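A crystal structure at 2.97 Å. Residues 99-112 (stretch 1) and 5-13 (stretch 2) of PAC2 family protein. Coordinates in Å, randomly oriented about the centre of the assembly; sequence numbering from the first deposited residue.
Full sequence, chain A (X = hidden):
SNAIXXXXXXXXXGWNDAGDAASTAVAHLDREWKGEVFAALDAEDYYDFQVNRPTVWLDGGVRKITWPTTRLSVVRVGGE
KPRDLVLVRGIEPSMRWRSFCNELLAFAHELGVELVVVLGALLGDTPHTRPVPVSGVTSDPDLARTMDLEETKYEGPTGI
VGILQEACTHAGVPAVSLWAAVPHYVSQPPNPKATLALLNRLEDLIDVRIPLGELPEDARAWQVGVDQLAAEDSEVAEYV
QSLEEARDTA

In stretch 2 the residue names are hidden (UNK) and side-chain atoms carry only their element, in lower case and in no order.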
# COMPACT_ATOMS: atom_id res chain seq x y z
N SER A 99 -2.29 12.14 -1.22
CA SER A 99 -3.38 11.30 -0.76
C SER A 99 -4.09 11.99 0.37
O SER A 99 -5.32 11.99 0.43
CB SER A 99 -2.86 9.98 -0.25
OG SER A 99 -1.82 9.52 -1.11
N PHE A 100 -3.32 12.58 1.28
CA PHE A 100 -3.88 13.28 2.41
C PHE A 100 -4.89 14.28 1.91
O PHE A 100 -6.03 14.35 2.40
CB PHE A 100 -2.74 14.00 3.08
CG PHE A 100 -3.11 14.71 4.34
CD1 PHE A 100 -3.09 14.03 5.55
CD2 PHE A 100 -3.38 16.08 4.33
CE1 PHE A 100 -3.38 14.70 6.74
CE2 PHE A 100 -3.68 16.76 5.52
CZ PHE A 100 -3.68 16.08 6.71
N CYS A 101 -4.48 15.05 0.91
CA CYS A 101 -5.30 16.12 0.38
C CYS A 101 -6.49 15.60 -0.35
O CYS A 101 -7.57 16.18 -0.23
CB CYS A 101 -4.48 17.01 -0.51
SG CYS A 101 -3.43 18.05 0.48
N ASN A 102 -6.31 14.50 -1.09
CA ASN A 102 -7.42 13.84 -1.74
C ASN A 102 -8.43 13.37 -0.73
O ASN A 102 -9.62 13.48 -0.95
CB ASN A 102 -6.92 12.67 -2.57
CG ASN A 102 -6.26 13.11 -3.87
OD1 ASN A 102 -6.34 14.30 -4.26
ND2 ASN A 102 -5.61 12.16 -4.55
N GLU A 103 -7.96 12.88 0.40
CA GLU A 103 -8.85 12.37 1.43
C GLU A 103 -9.75 13.50 1.96
O GLU A 103 -10.96 13.32 2.09
CB GLU A 103 -8.06 11.68 2.54
CG GLU A 103 -8.83 10.59 3.28
CD GLU A 103 -7.92 9.50 3.84
OE1 GLU A 103 -7.11 8.97 3.07
OE2 GLU A 103 -8.01 9.14 5.04
N LEU A 104 -9.17 14.66 2.23
CA LEU A 104 -9.96 15.80 2.68
C LEU A 104 -10.93 16.23 1.58
O LEU A 104 -12.11 16.45 1.85
CB LEU A 104 -9.05 16.94 3.12
CG LEU A 104 -8.12 16.63 4.31
CD1 LEU A 104 -7.16 17.78 4.59
CD2 LEU A 104 -8.90 16.33 5.56
N LEU A 105 -10.46 16.30 0.34
CA LEU A 105 -11.33 16.64 -0.79
C LEU A 105 -12.49 15.67 -1.03
O LEU A 105 -13.50 16.06 -1.60
CB LEU A 105 -10.54 16.81 -2.09
CG LEU A 105 -9.65 18.06 -2.14
CD1 LEU A 105 -8.85 18.07 -3.42
CD2 LEU A 105 -10.46 19.34 -2.02
N ALA A 106 -12.35 14.42 -0.60
CA ALA A 106 -13.44 13.45 -0.71
C ALA A 106 -14.52 13.79 0.30
O ALA A 106 -15.73 13.78 -0.04
CB ALA A 106 -12.95 12.07 -0.51
N PHE A 107 -14.10 14.11 1.52
CA PHE A 107 -15.04 14.55 2.51
C PHE A 107 -15.72 15.82 2.03
O PHE A 107 -16.96 15.93 2.10
CB PHE A 107 -14.37 14.81 3.84
CG PHE A 107 -14.14 13.58 4.63
CD1 PHE A 107 -15.20 12.85 5.12
CD2 PHE A 107 -12.84 13.13 4.89
CE1 PHE A 107 -14.98 11.67 5.86
CE2 PHE A 107 -12.61 11.98 5.63
CZ PHE A 107 -13.68 11.24 6.11
N ALA A 108 -14.92 16.76 1.53
CA ALA A 108 -15.48 18.00 1.03
C ALA A 108 -16.55 17.69 0.00
O ALA A 108 -17.63 18.25 0.04
CB ALA A 108 -14.41 18.85 0.44
N HIS A 109 -16.27 16.75 -0.88
CA HIS A 109 -17.21 16.39 -1.91
C HIS A 109 -18.47 15.75 -1.38
O HIS A 109 -19.56 16.14 -1.75
CB HIS A 109 -16.56 15.48 -2.92
CG HIS A 109 -17.45 15.11 -4.05
ND1 HIS A 109 -18.13 13.91 -4.10
CD2 HIS A 109 -17.77 15.77 -5.19
CE1 HIS A 109 -18.83 13.85 -5.22
NE2 HIS A 109 -18.63 14.97 -5.89
N GLU A 110 -18.33 14.73 -0.53
CA GLU A 110 -19.50 14.07 0.04
C GLU A 110 -20.39 15.06 0.76
O GLU A 110 -21.61 14.96 0.70
CB GLU A 110 -19.11 12.95 0.98
CG GLU A 110 -18.34 11.83 0.32
CD GLU A 110 -19.08 11.12 -0.82
OE1 GLU A 110 -20.33 10.96 -0.79
OE2 GLU A 110 -18.39 10.67 -1.77
N LEU A 111 -19.76 16.02 1.44
CA LEU A 111 -20.48 16.99 2.25
C LEU A 111 -20.99 18.17 1.46
O LEU A 111 -21.73 19.00 1.99
CB LEU A 111 -19.61 17.50 3.39
CG LEU A 111 -19.26 16.45 4.45
CD1 LEU A 111 -18.00 16.87 5.22
CD2 LEU A 111 -20.42 16.21 5.38
N GLY A 112 -20.61 18.26 0.19
CA GLY A 112 -21.00 19.37 -0.65
C GLY A 112 -20.37 20.69 -0.24
O GLY A 112 -20.98 21.74 -0.42
N UNK A 5 -24.41 27.53 1.85
CA UNK A 5 -23.57 26.36 1.44
C UNK A 5 -22.56 26.12 2.54
O UNK A 5 -22.21 27.09 3.25
c UNK A 5 -22.89 26.64 0.09
o UNK A 5 -24.72 27.69 -1.19
c UNK A 5 -23.90 26.73 -1.10
o UNK A 5 -23.87 25.82 -1.97
N UNK A 6 -22.12 24.84 2.74
CA UNK A 6 -21.15 24.46 3.81
C UNK A 6 -19.72 24.88 3.52
O UNK A 6 -19.26 24.72 2.40
c UNK A 6 -22.35 22.54 3.01
c UNK A 6 -22.68 23.66 2.07
c UNK A 6 -21.21 22.92 3.85
N UNK A 7 -19.03 25.43 4.51
CA UNK A 7 -17.64 25.86 4.34
C UNK A 7 -16.72 25.00 5.20
O UNK A 7 -17.05 24.66 6.34
c UNK A 7 -18.33 28.24 3.92
c UNK A 7 -15.99 27.78 4.53
c UNK A 7 -17.44 27.35 4.73
N UNK A 8 -15.56 24.65 4.66
CA UNK A 8 -14.56 23.90 5.40
C UNK A 8 -13.46 24.85 5.83
O UNK A 8 -12.91 25.59 5.02
c UNK A 8 -13.51 19.25 4.07
c UNK A 8 -13.99 22.77 4.52
se UNK A 8 -12.11 20.61 3.89
c UNK A 8 -12.74 22.06 5.07
N UNK A 9 -13.16 24.86 7.12
CA UNK A 9 -12.07 25.68 7.63
C UNK A 9 -11.04 24.76 8.21
O UNK A 9 -11.34 24.02 9.13
c UNK A 9 -11.42 27.55 9.19
c UNK A 9 -12.56 26.64 8.74
c UNK A 9 -13.72 27.46 8.26
N UNK A 10 -9.83 24.79 7.69
CA UNK A 10 -8.81 23.86 8.14
C UNK A 10 -7.60 24.55 8.70
O UNK A 10 -7.31 25.69 8.35
c UNK A 10 -8.41 22.94 7.02
N UNK A 11 -6.88 23.87 9.58
CA UNK A 11 -5.64 24.39 10.15
C UNK A 11 -4.76 23.23 10.58
O UNK A 11 -5.28 22.20 11.04
c UNK A 11 -5.93 25.30 11.34
N UNK A 12 -3.44 23.40 10.43
CA UNK A 12 -2.47 22.33 10.73
C UNK A 12 -1.34 22.73 11.67
O UNK A 12 -0.66 23.72 11.44
c UNK A 12 -3.54 22.09 7.55
c UNK A 12 -4.48 19.51 7.83
c UNK A 12 -3.47 19.96 8.65
c UNK A 12 -4.55 21.65 6.72
c UNK A 12 -1.92 21.76 9.42
c UNK A 12 -2.98 21.26 8.51
c UNK A 12 -5.02 20.36 6.85
N UNK A 13 -1.11 21.95 12.72
CA UNK A 13 -0.02 22.24 13.67
C UNK A 13 1.36 22.01 13.02
O UNK A 13 1.48 21.25 12.04
c UNK A 13 -0.15 21.40 14.94
o UNK A 13 -2.47 20.15 17.43
c UNK A 13 -1.42 20.70 17.03
o UNK A 13 -0.35 20.61 17.66
c UNK A 13 -1.45 21.52 15.73

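Position 5 has four side-chain atoms: two carbons in a row, the second carrying two oxygens. That is a short carboxylate. It lies outside the contact, and its side chain makes no contact with stretch 1. The residue is Asp5.

Position 6 has three side-chain carbons, and they close a ring onto the backbone N. The CA-to-CB bond points toward stretch 1, and the ring carbons reach the carbonyl oxygens of Leu111 and Gly112. A ring of this kind identifies Pro6. Its CD is 3.6 Å from Gly112 O, and its CG is 3.7 Å from Leu111 O. The pucker is C-gamma exo.

Position 7 begins the strand. It has three side-chain carbons, one bonded to CA and carrying the other two. The CA-to-CB bond points away from the helix, and nothing on stretch 1 is touched. This beta-branched residue is Val7, with chi1 in the t well.

Position 8 has an unbranched side chain of two carbons, a selenium and a terminal carbon. Its CA-to-CB bond points toward the helix, and the side chain touches Leu104 and Ala108. Selenium in this place marks selenomethionine, so the residue is Met8. Its chi1 and chi2 are t and its chi3 is m. Chi1 and chi2 carry the chain out, and with chi3 in m CE lies 3.8 Å from Ala108 CB and 3.8 Å from Leu104 O.

Position 9 again has one carbon carrying two more. Its side chain is out of reach of stretch 1. It is Val9.

Position 10 has a single side-chain carbon. The CA-to-CB bond points toward the helix, but CB stays 5.8 Å from Leu104 CD1, too far for contact. The residue is Ala10.

Position 11 also has one carbon and is out of reach of the helix. It is Ala11.

Position 12 has one carbon followed by a ring of six carbons, with no oxygen on the ring. The ring touches Phe100 and Leu104. It is therefore Phe12, with chi1 m. Its CE1 is 3.7 Å from Phe100 CE2, and its CZ is 4.0 Å from Leu104 CD1. Leu104 CD1 sits at the edge of the Phe12 ring, near its plane. The two phenylalanine rings form an oblique pair, with centroids 5.9 Å apart and planes at 59°.

Position 13 has three carbons in a row, the third carrying two oxygens. It is exposed and far from stretch 1. It is Glu13.

The helix and the strand run nearly antiparallel, at 155°, and their axes approach to 10.0 Å. Side chains must bridge this gap. Alternation along the strand turns Met8, Ala10 and Phe12 toward the helix. Met8 and Phe12 are long enough to make contact, while the single carbon of Ala10 falls short. At the helix end Gly112 has positive phi in a Schellman motif, and Pro6 packs there against backbone oxygens. No hydrogen bond crosses between the stretches. The contact is one of packing, burying 327 Å² in total.

Stretch 2 (5-13) DPVMVAAFE
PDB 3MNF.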